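Long-range contacts in lipase (Streptomyces rimosus, PDB 5MAL), which hydrolyses triacylglycerols, aryl esters and palmitoyl-CoA, with a preference for medium-length acyl chains, as a secreted serine esterase of the GDSL (SGNH) family: residues T57-T66 against Q119-R130; D83-C93 against R104-I112. All coordinates share one frame; numbering follows the deposited sequence. Where two conformers were deposited one is given.

How the contacts relate
Both contacts use the long helix 98-130: contact 1 its C-terminal third, against helix 57-64, and contact 2 an earlier part, against the loop 83-85 and the helix that follows. Their centres lie 22 Å apart, yet the two meet at a polar junction, where T57 OG1 is 2.7 Å from D83 OD2 and Q119 OE1 is 2.5 Å from Y111 OH, both probably hydrogen bonds. Contact 2 comes nearer to the catalytic residues: the F86 side chain is about 8 Å from those of the nucleophile S10 and of H216, the inferred catalytic histidine, whereas the V60 side chain of contact 1 is about 11 Å from that of S10.

Contact 1. Residues T57-T66 against Q119-R130; sequences TGDVLAKQLT and QLDQVYDAIDSR
V123 and A126 on one helix receive T57, V60 and L61 of helix 57-64 and L65 just beyond it, in a mainly apolar seam between two helices that run nearly parallel, 28° apart, their axes approaching to 9.4 Å. T57 lays its CB against V123 CG2 at 3.7 Å. One turn on, V60 CG1 meets V123 CG1 at 3.9 Å; this branch is opposite the backbone N of V60 (chi1 175°), and the two valines cross at about a right angle. L61 reaches across with its CD2 to the backbone of Q122 and V123, and L65 presses CD1 onto A126 CB at 3.5 Å. Beneath this layer lies the parallel sheet of the SGNH fold: L65 and I127 both rest on L7 of strand 3-8, and I127 also touches V136 of strand 135-139.

The polar contacts sit at the two ends. OG1 of T57, turned between its own backbone N and carbonyl carbon (chi1 57°), accepts from a water 2.8 Å away, and the same water donates to Q122 OE1 at 2.6 Å. The same hydroxyl is also hydrogen-bonded to D83. At the far end the extended R130 side chain crosses L65, one face of its guanidinium covered by L65 CB, which lies 3.7 Å from R130 NH1. A water in the guanidinium plane accepts from R130 NH1 at 2.7 Å.

With methyl groups along the middle, cohesion between these helices probably comes from burial of aliphatic surface, while the polar groups at the two ends bind water and T57 OG1 also D83.

Contact 2. Residues D83-C93 against R104-I112; sequences DAGFADTMTTC and RIAKARAYI
A84 and A108 bring the chains close, 5.1 Å between their CA atoms, and from there helices 86-93 and 104-112 run antiparallel at 166°. R104, bent at its second torsion (chi2 62°), spreads its guanidinium beside the N-terminal turn of helix 86-93. Its NE donates to D88 OD1 at 3.0 Å and 163°, a salt bridge reached on the anti side but tilted out of the carboxylate plane. T89 OG1 sits centrally over one guanidinium face, 3.3 Å from R104 CZ, and donates to G85 O; K107 CE lies over the opposite face. A water accepts from R104 NH1 at 2.8 Å and donates to A84 O at 2.7 Å. The two helices form a helical hairpin, tied near its turn by the C93–C101 disulfide. At G85, the N-cap, phi is positive and a CB would collide with R104 NH2. A leucine in place of R104 would probably leave the D88 carboxylate without its charged mate and break the water bridge.

D83 O lies over one face of the Y111 ring, 3.2 Å from Y111 CZ. On the apolar side A84 CB and F86 CE1 pack on I112, and T89 CG2 presses on I105 CD1 at 3.3 Å.

Contact 1. Residues T57-T66 against Q119-R130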
loop_
_atom_site.group_PDB
_atom_site.type_symbol
_atom_site.label_atom_id
_atom_site.label_comp_id
_atom_site.label_asym_id
_atom_site.label_seq_id
_atom_site.Cartn_x
_atom_site.Cartn_y
_atom_site.Cartn_z
ATOM N N THR A 57 1.339 -10.750 3.562
ATOM C CA THR A 57 0.087 -11.484 3.410
ATOM C C THR A 57 -0.134 -12.449 4.582
ATOM O O THR A 57 -1.260 -12.623 5.037
ATOM C CB THR A 57 0.043 -12.272 2.089
ATOM O OG1 THR A 57 1.162 -13.161 2.028
ATOM C CG2 THR A 57 0.071 -11.324 0.881
ATOM N N GLY A 58 0.950 -13.049 5.069
ATOM C CA GLY A 58 0.887 -13.985 6.182
ATOM C C GLY A 58 0.481 -13.317 7.481
ATOM O O GLY A 58 -0.193 -13.908 8.329
ATOM N N ASP A 59 0.894 -12.068 7.639
ATOM C CA ASP A 59 0.532 -11.290 8.811
ATOM C C ASP A 59 -0.931 -10.891 8.736
ATOM O O ASP A 59 -1.612 -10.807 9.753
ATOM C CB ASP A 59 1.424 -10.061 8.924
ATOM C CG ASP A 59 2.884 -10.431 9.011
ATOM O OD1 ASP A 59 3.240 -11.171 9.955
ATOM O OD2 ASP A 59 3.658 -10.029 8.122
ATOM N N VAL A 60 -1.411 -10.644 7.523
ATOM C CA VAL A 60 -2.816 -10.327 7.351
ATOM C C VAL A 60 -3.634 -11.537 7.809
ATOM O O VAL A 60 -4.606 -11.399 8.557
ATOM C CB VAL A 60 -3.162 -9.954 5.893
ATOM C CG1 VAL A 60 -4.649 -9.755 5.751
ATOM C CG2 VAL A 60 -2.423 -8.670 5.477
ATOM N N LEU A 61 -3.197 -12.721 7.399
ATOM C CA LEU A 61 -3.875 -13.966 7.777
ATOM C C LEU A 61 -3.822 -14.220 9.284
ATOM O O LEU A 61 -4.812 -14.628 9.892
ATOM C CB LEU A 61 -3.251 -15.139 7.027
ATOM C CG LEU A 61 -3.419 -15.103 5.505
ATOM C CD1 LEU A 61 -2.636 -16.216 4.837
ATOM C CD2 LEU A 61 -4.876 -15.202 5.151
ATOM N N ALA A 62 -2.673 -13.952 9.893
ATOM C CA ALA A 62 -2.470 -14.279 11.304
ATOM C C ALA A 62 -3.025 -13.253 12.288
ATOM O O ALA A 62 -3.372 -13.604 13.409
ATOM C CB ALA A 62 -0.977 -14.484 11.576
ATOM N N LYS A 63 -3.096 -11.987 11.888
ATOM C CA LYS A 63 -3.333 -10.931 12.858
ATOM C C LYS A 63 -4.458 -9.973 12.480
ATOM O O LYS A 63 -4.946 -9.246 13.345
ATOM C CB LYS A 63 -2.051 -10.109 13.084
ATOM C CG LYS A 63 -0.934 -10.825 13.864
ATOM C CD LYS A 63 0.210 -9.868 14.216
ATOM C CE LYS A 63 0.832 -9.256 12.963
ATOM N NZ LYS A 63 2.322 -9.384 12.895
ATOM N N GLN A 64 -4.848 -9.946 11.204
ATOM C CA GLN A 64 -5.677 -8.833 10.707
ATOM C C GLN A 64 -7.113 -9.158 10.303
ATOM O O GLN A 64 -7.948 -8.256 10.210
ATOM C CB GLN A 64 -5.003 -8.183 9.501
ATOM C CG GLN A 64 -3.600 -7.653 9.770
ATOM C CD GLN A 64 -3.134 -6.763 8.642
ATOM O OE1 GLN A 64 -3.922 -6.429 7.754
ATOM N NE2 GLN A 64 -1.865 -6.362 8.671
ATOM N N LEU A 65 -7.408 -10.421 10.029
ATOM C CA LEU A 65 -8.730 -10.736 9.497
ATOM C C LEU A 65 -9.785 -10.931 10.582
ATOM O O LEU A 65 -10.957 -11.147 10.275
ATOM C CB LEU A 65 -8.661 -11.976 8.615
ATOM C CG LEU A 65 -7.811 -11.836 7.351
ATOM C CD1 LEU A 65 -7.680 -13.175 6.669
ATOM C CD2 LEU A 65 -8.403 -10.801 6.395
ATOM N N THR A 66 -9.380 -10.835 11.844
ATOM C CA THR A 66 -10.289 -11.100 12.960
ATOM C C THR A 66 -11.669 -10.406 12.862
ATOM O O THR A 66 -12.696 -11.064 13.055
ATOM C CB THR A 66 -9.618 -10.738 14.299
ATOM O OG1 THR A 66 -8.447 -11.549 14.462
ATOM C CG2 THR A 66 -10.559 -10.969 15.465
ATOM N N GLN A 119 -0.126 -15.789 -2.950
ATOM C CA GLN A 119 -0.241 -15.316 -1.586
ATOM C C GLN A 119 -1.372 -14.319 -1.495
ATOM O O GLN A 119 -2.054 -14.247 -0.484
ATOM C CB GLN A 119 1.056 -14.688 -1.121
ATOM C CG GLN A 119 2.203 -15.659 -1.117
ATOM C CD GLN A 119 3.434 -15.013 -0.587
ATOM O OE1 GLN A 119 3.881 -13.995 -1.119
ATOM N NE2 GLN A 119 3.992 -15.579 0.475
ATOM N N LEU A 120 -1.572 -13.547 -2.558
ATOM C CA LEU A 120 -2.734 -12.664 -2.598
ATOM C C LEU A 120 -4.013 -13.496 -2.564
ATOM O O LEU A 120 -4.957 -13.174 -1.828
ATOM C CB LEU A 120 -2.705 -11.771 -3.834
ATOM C CG LEU A 120 -1.564 -10.759 -3.878
ATOM C CD1 LEU A 120 -1.631 -9.998 -5.186
ATOM C CD2 LEU A 120 -1.659 -9.819 -2.683
ATOM N N ASP A 121 -4.036 -14.571 -3.351
ATOM C CA ASP A 121 -5.180 -15.471 -3.351
ATOM C C ASP A 121 -5.483 -15.977 -1.949
ATOM O O ASP A 121 -6.646 -16.088 -1.569
ATOM C CB ASP A 121 -4.948 -16.652 -4.294
ATOM C CG ASP A 121 -5.182 -16.295 -5.736
ATOM O OD1 ASP A 121 -5.933 -15.328 -6.002
ATOM O OD2 ASP A 121 -4.634 -16.994 -6.611
ATOM N N GLN A 122 -4.439 -16.282 -1.183
ATOM C CA GLN A 122 -4.613 -16.729 0.193
ATOM C C GLN A 122 -5.435 -15.731 0.982
ATOM O O GLN A 122 -6.395 -16.094 1.667
ATOM C CB GLN A 122 -3.262 -16.940 0.872
ATOM C CG GLN A 122 -2.575 -18.215 0.466
ATOM C CD GLN A 122 -1.317 -18.446 1.262
ATOM O OE1 GLN A 122 -0.392 -17.626 1.241
ATOM N NE2 GLN A 122 -1.281 -19.548 1.996
ATOM N N VAL A 123 -5.054 -14.462 0.874
ATOM C CA VAL A 123 -5.771 -13.426 1.583
ATOM C C VAL A 123 -7.152 -13.244 0.972
ATOM O O VAL A 123 -8.148 -13.143 1.694
ATOM C CB VAL A 123 -5.010 -12.089 1.550
ATOM C CG1 VAL A 123 -5.842 -10.996 2.217
ATOM C CG2 VAL A 123 -3.664 -12.234 2.236
ATOM N N TYR A 124 -7.217 -13.189 -0.353
ATOM C CA TYR A 124 -8.478 -12.823 -0.994
ATOM C C TYR A 124 -9.507 -13.942 -0.795
ATOM O O TYR A 124 -10.699 -13.669 -0.655
ATOM C CB TYR A 124 -8.294 -12.532 -2.482
ATOM C CG TYR A 124 -7.399 -11.351 -2.817
ATOM C CD1 TYR A 124 -6.881 -10.515 -1.827
ATOM C CD2 TYR A 124 -7.089 -11.069 -4.140
ATOM C CE1 TYR A 124 -6.049 -9.438 -2.167
ATOM C CE2 TYR A 124 -6.279 -10.022 -4.484
ATOM C CZ TYR A 124 -5.766 -9.207 -3.510
ATOM O OH TYR A 124 -4.959 -8.183 -3.921
ATOM N N ASP A 125 -9.041 -15.191 -0.781
ATOM C CA ASP A 125 -9.915 -16.327 -0.482
ATOM C C ASP A 125 -10.529 -16.179 0.902
ATOM O O ASP A 125 -11.702 -16.508 1.126
ATOM C CB ASP A 125 -9.153 -17.652 -0.530
ATOM C CG ASP A 125 -8.899 -18.140 -1.928
ATOM O OD1 ASP A 125 -9.531 -17.645 -2.884
ATOM O OD2 ASP A 125 -8.059 -19.049 -2.063
ATOM N N ALA A 126 -9.715 -15.727 1.846
ATOM C CA ALA A 126 -10.196 -15.542 3.205
ATOM C C ALA A 126 -11.282 -14.471 3.212
ATOM O O ALA A 126 -12.337 -14.641 3.815
ATOM C CB ALA A 126 -9.065 -15.184 4.118
ATOM N N ILE A 127 -11.036 -13.373 2.509
ATOM C CA ILE A 127 -12.045 -12.322 2.408
ATOM C C ILE A 127 -13.311 -12.837 1.721
ATOM O O ILE A 127 -14.433 -12.544 2.159
ATOM C CB ILE A 127 -11.487 -11.100 1.659
ATOM C CG1 ILE A 127 -10.420 -10.426 2.515
ATOM C CG2 ILE A 127 -12.600 -10.123 1.343
ATOM C CD1 ILE A 127 -9.499 -9.492 1.749
ATOM N N ASP A 128 -13.130 -13.602 0.647
ATOM C CA ASP A 128 -14.255 -14.222 -0.058
ATOM C C ASP A 128 -15.166 -14.983 0.882
ATOM O O ASP A 128 -16.391 -14.864 0.828
ATOM C CB ASP A 128 -13.760 -15.200 -1.123
ATOM C CG ASP A 128 -13.267 -14.517 -2.379
ATOM O OD1 ASP A 128 -13.710 -13.391 -2.673
ATOM O OD2 ASP A 128 -12.438 -15.136 -3.083
ATOM N N SER A 129 -14.536 -15.776 1.736
ATOM C CA SER A 129 -15.246 -16.682 2.628
ATOM C C SER A 129 -15.906 -15.937 3.779
ATOM O O SER A 129 -17.085 -16.143 4.065
ATOM C CB SER A 129 -14.288 -17.743 3.175
ATOM O OG SER A 129 -14.918 -18.529 4.172
ATOM N N ARG A 130 -15.147 -15.073 4.435
ATOM C CA ARG A 130 -15.645 -14.432 5.647
ATOM C C ARG A 130 -16.624 -13.301 5.409
ATOM O O ARG A 130 -17.549 -13.092 6.197
ATOM C CB ARG A 130 -14.467 -13.910 6.469
ATOM C CG ARG A 130 -13.463 -15.000 6.802
ATOM C CD ARG A 130 -12.683 -14.666 8.040
ATOM N NE ARG A 130 -11.406 -15.373 8.070
ATOM C CZ ARG A 130 -10.539 -15.295 9.072
ATOM N NH1 ARG A 130 -10.811 -14.543 10.135
ATOM N NH2 ARG A 130 -9.403 -15.972 9.009
HETATM O O HOH W 1 0.548 -15.791 2.879
HETATM O O HOH W 2 -12.985 -13.189 10.965
#

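Contact 2. Residues D83-C93 against R104-I112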
loop_
_atom_site.group_PDB
_atom_site.type_symbol
_atom_site.label_atom_id
_atom_site.label_comp_id
_atom_site.label_asym_id
_atom_site.label_seq_id
_atom_site.Cartn_x
_atom_site.Cartn_y
_atom_site.Cartn_z
ATOM N N ASP A 83 5.822 -8.611 1.189
ATOM C CA ASP A 83 6.079 -9.969 0.729
ATOM C C ASP A 83 7.203 -9.954 -0.298
ATOM O O ASP A 83 8.050 -10.839 -0.322
ATOM C CB ASP A 83 4.824 -10.590 0.127
ATOM C CG ASP A 83 3.693 -10.682 1.128
ATOM O OD1 ASP A 83 3.079 -9.647 1.408
ATOM O OD2 ASP A 83 3.433 -11.785 1.652
ATOM N N ALA A 84 7.208 -8.920 -1.131
ATOM C CA ALA A 84 8.189 -8.804 -2.193
ATOM C C ALA A 84 9.464 -8.139 -1.671
ATOM O O ALA A 84 10.445 -8.007 -2.396
ATOM C CB ALA A 84 7.608 -8.025 -3.361
ATOM N N GLY A 85 9.438 -7.741 -0.402
ATOM C CA GLY A 85 10.587 -7.134 0.248
ATOM C C GLY A 85 10.884 -5.723 -0.219
ATOM O O GLY A 85 12.042 -5.379 -0.459
ATOM N N PHE A 86 9.851 -4.892 -0.338
ATOM C CA PHE A 86 10.032 -3.531 -0.838
ATOM C C PHE A 86 10.846 -2.648 0.102
ATOM O O PHE A 86 11.748 -1.940 -0.342
ATOM C CB PHE A 86 8.681 -2.864 -1.104
ATOM C CG PHE A 86 8.194 -3.032 -2.513
ATOM C CD1 PHE A 86 8.741 -4.004 -3.331
ATOM C CD2 PHE A 86 7.189 -2.224 -3.017
ATOM C CE1 PHE A 86 8.294 -4.168 -4.631
ATOM C CE2 PHE A 86 6.739 -2.383 -4.312
ATOM C CZ PHE A 86 7.293 -3.354 -5.122
ATOM N N ALA A 87 10.505 -2.674 1.388
ATOM C CA ALA A 87 11.226 -1.888 2.384
ATOM C C ALA A 87 12.714 -2.233 2.352
ATOM O O ALA A 87 13.563 -1.345 2.195
ATOM C CB ALA A 87 10.648 -2.123 3.774
ATOM N N ASP A 88 13.010 -3.525 2.485
ATOM C CA ASP A 88 14.371 -4.043 2.395
ATOM C C ASP A 88 15.065 -3.613 1.102
ATOM O O ASP A 88 16.235 -3.218 1.107
ATOM C CB ASP A 88 14.362 -5.570 2.487
ATOM C CG ASP A 88 15.765 -6.164 2.555
ATOM O OD1 ASP A 88 16.441 -6.262 1.502
ATOM O OD2 ASP A 88 16.191 -6.543 3.667
ATOM N N THR A 89 14.338 -3.711 -0.007
ATOM C CA THR A 89 14.862 -3.301 -1.300
ATOM C C THR A 89 15.244 -1.822 -1.335
ATOM O O THR A 89 16.337 -1.458 -1.786
ATOM C CB THR A 89 13.854 -3.568 -2.403
ATOM O OG1 THR A 89 13.658 -4.979 -2.530
ATOM C CG2 THR A 89 14.377 -3.022 -3.702
ATOM N N MET A 90 14.340 -0.969 -0.869
ATOM C CA MET A 90 14.608 0.468 -0.836
ATOM C C MET A 90 15.829 0.772 0.011
ATOM O O MET A 90 16.660 1.588 -0.364
ATOM C CB MET A 90 13.399 1.247 -0.304
ATOM C CG MET A 90 12.122 1.061 -1.116
ATOM S SD MET A 90 12.418 0.896 -2.885
ATOM C CE MET A 90 13.040 2.509 -3.282
ATOM N N THR A 91 15.933 0.110 1.156
ATOM C CA THR A 91 17.066 0.318 2.047
ATOM C C THR A 91 18.378 -0.053 1.360
ATOM O O THR A 91 19.360 0.709 1.396
ATOM C CB THR A 91 16.900 -0.492 3.344
ATOM O OG1 THR A 91 15.903 0.135 4.163
ATOM C CG2 THR A 91 18.219 -0.569 4.113
ATOM N N THR A 92 18.374 -1.213 0.714
ATOM C CA THR A 92 19.545 -1.719 0.015
ATOM C C THR A 92 19.944 -0.756 -1.085
ATOM O O THR A 92 21.121 -0.441 -1.258
ATOM C CB THR A 92 19.280 -3.119 -0.588
ATOM O OG1 THR A 92 19.277 -4.097 0.458
ATOM C CG2 THR A 92 20.334 -3.480 -1.627
ATOM N N CYS A 93 18.944 -0.274 -1.812
ATOM C CA CYS A 93 19.168 0.627 -2.934
ATOM C C CYS A 93 19.826 1.931 -2.541
ATOM O O CYS A 93 20.581 2.508 -3.307
ATOM C CB CYS A 93 17.853 0.939 -3.629
ATOM S SG CYS A 93 17.278 -0.399 -4.638
ATOM N N ARG A 104 18.629 -6.233 -6.419
ATOM C CA ARG A 104 17.633 -6.375 -5.371
ATOM C C ARG A 104 16.227 -6.191 -5.933
ATOM O O ARG A 104 15.319 -6.939 -5.588
ATOM C CB ARG A 104 17.905 -5.372 -4.245
ATOM C CG ARG A 104 17.042 -5.563 -3.018
ATOM C CD ARG A 104 17.295 -6.917 -2.380
ATOM N NE ARG A 104 16.304 -7.238 -1.354
ATOM C CZ ARG A 104 15.128 -7.813 -1.604
ATOM N NH1 ARG A 104 14.791 -8.133 -2.850
ATOM N NH2 ARG A 104 14.288 -8.072 -0.606
ATOM N N ILE A 105 16.056 -5.188 -6.794
ATOM C CA ILE A 105 14.798 -4.957 -7.493
ATOM C C ILE A 105 14.399 -6.143 -8.359
ATOM O O ILE A 105 13.235 -6.559 -8.385
ATOM C CB ILE A 105 14.875 -3.724 -8.407
ATOM C CG1 ILE A 105 15.212 -2.476 -7.603
ATOM C CG2 ILE A 105 13.555 -3.550 -9.156
ATOM C CD1 ILE A 105 14.065 -1.982 -6.843
ATOM N N ALA A 106 15.368 -6.670 -9.097
ATOM C CA ALA A 106 15.101 -7.818 -9.957
ATOM C C ALA A 106 14.579 -8.985 -9.127
ATOM O O ALA A 106 13.647 -9.683 -9.537
ATOM C CB ALA A 106 16.363 -8.221 -10.719
ATOM N N LYS A 107 15.173 -9.181 -7.956
ATOM C CA LYS A 107 14.764 -10.260 -7.067
ATOM C C LYS A 107 13.347 -9.969 -6.581
ATOM O O LYS A 107 12.499 -10.844 -6.567
ATOM C CB LYS A 107 15.752 -10.405 -5.901
ATOM C CG LYS A 107 15.281 -11.289 -4.751
ATOM C CD LYS A 107 16.270 -11.259 -3.595
ATOM C CE LYS A 107 15.699 -11.944 -2.360
ATOM N NZ LYS A 107 16.635 -11.876 -1.195
ATOM N N ALA A 108 13.087 -8.715 -6.230
ATOM C CA ALA A 108 11.758 -8.316 -5.783
ATOM C C ALA A 108 10.746 -8.510 -6.896
ATOM O O ALA A 108 9.631 -8.969 -6.659
ATOM C CB ALA A 108 11.763 -6.855 -5.312
ATOM N N ARG A 109 11.137 -8.169 -8.119
ATOM C CA ARG A 109 10.209 -8.242 -9.239
ATOM C C ARG A 109 9.918 -9.689 -9.605
ATOM O O ARG A 109 8.810 -10.012 -10.023
ATOM C CB ARG A 109 10.753 -7.491 -10.450
ATOM C CG ARG A 109 10.734 -5.985 -10.263
ATOM C CD ARG A 109 11.198 -5.301 -11.517
ATOM N NE ARG A 109 10.223 -5.481 -12.581
ATOM C CZ ARG A 109 10.464 -5.237 -13.862
ATOM N NH1 ARG A 109 11.666 -4.812 -14.244
ATOM N NH2 ARG A 109 9.506 -5.422 -14.758
ATOM N N ALA A 110 10.912 -10.557 -9.444
ATOM C CA ALA A 110 10.677 -11.982 -9.651
ATOM C C ALA A 110 9.640 -12.463 -8.647
ATOM O O ALA A 110 8.752 -13.241 -8.991
ATOM C CB ALA A 110 11.962 -12.771 -9.517
ATOM N N TYR A 111 9.750 -11.980 -7.410
ATOM C CA TYR A 111 8.811 -12.350 -6.360
ATOM C C TYR A 111 7.407 -11.921 -6.716
ATOM O O TYR A 111 6.464 -12.712 -6.661
ATOM C CB TYR A 111 9.194 -11.728 -5.021
ATOM C CG TYR A 111 8.432 -12.348 -3.871
ATOM C CD1 TYR A 111 7.109 -11.993 -3.604
ATOM C CD2 TYR A 111 9.029 -13.301 -3.062
ATOM C CE1 TYR A 111 6.411 -12.571 -2.557
ATOM C CE2 TYR A 111 8.341 -13.875 -2.009
ATOM C CZ TYR A 111 7.036 -13.517 -1.767
ATOM O OH TYR A 111 6.365 -14.111 -0.720
ATOM N N ILE A 112 7.278 -10.645 -7.051
ATOM C CA ILE A 112 6.006 -10.075 -7.450
ATOM C C ILE A 112 5.337 -10.853 -8.567
ATOM O O ILE A 112 4.150 -11.171 -8.490
ATOM C CB ILE A 112 6.189 -8.642 -7.912
ATOM C CG1 ILE A 112 6.594 -7.764 -6.725
ATOM C CG2 ILE A 112 4.929 -8.143 -8.583
ATOM C CD1 ILE A 112 7.251 -6.452 -7.126
HETATM O O HOH W 3 5.280 -13.662 2.317
HETATM O O HOH W 4 12.520 -9.746 -2.615
#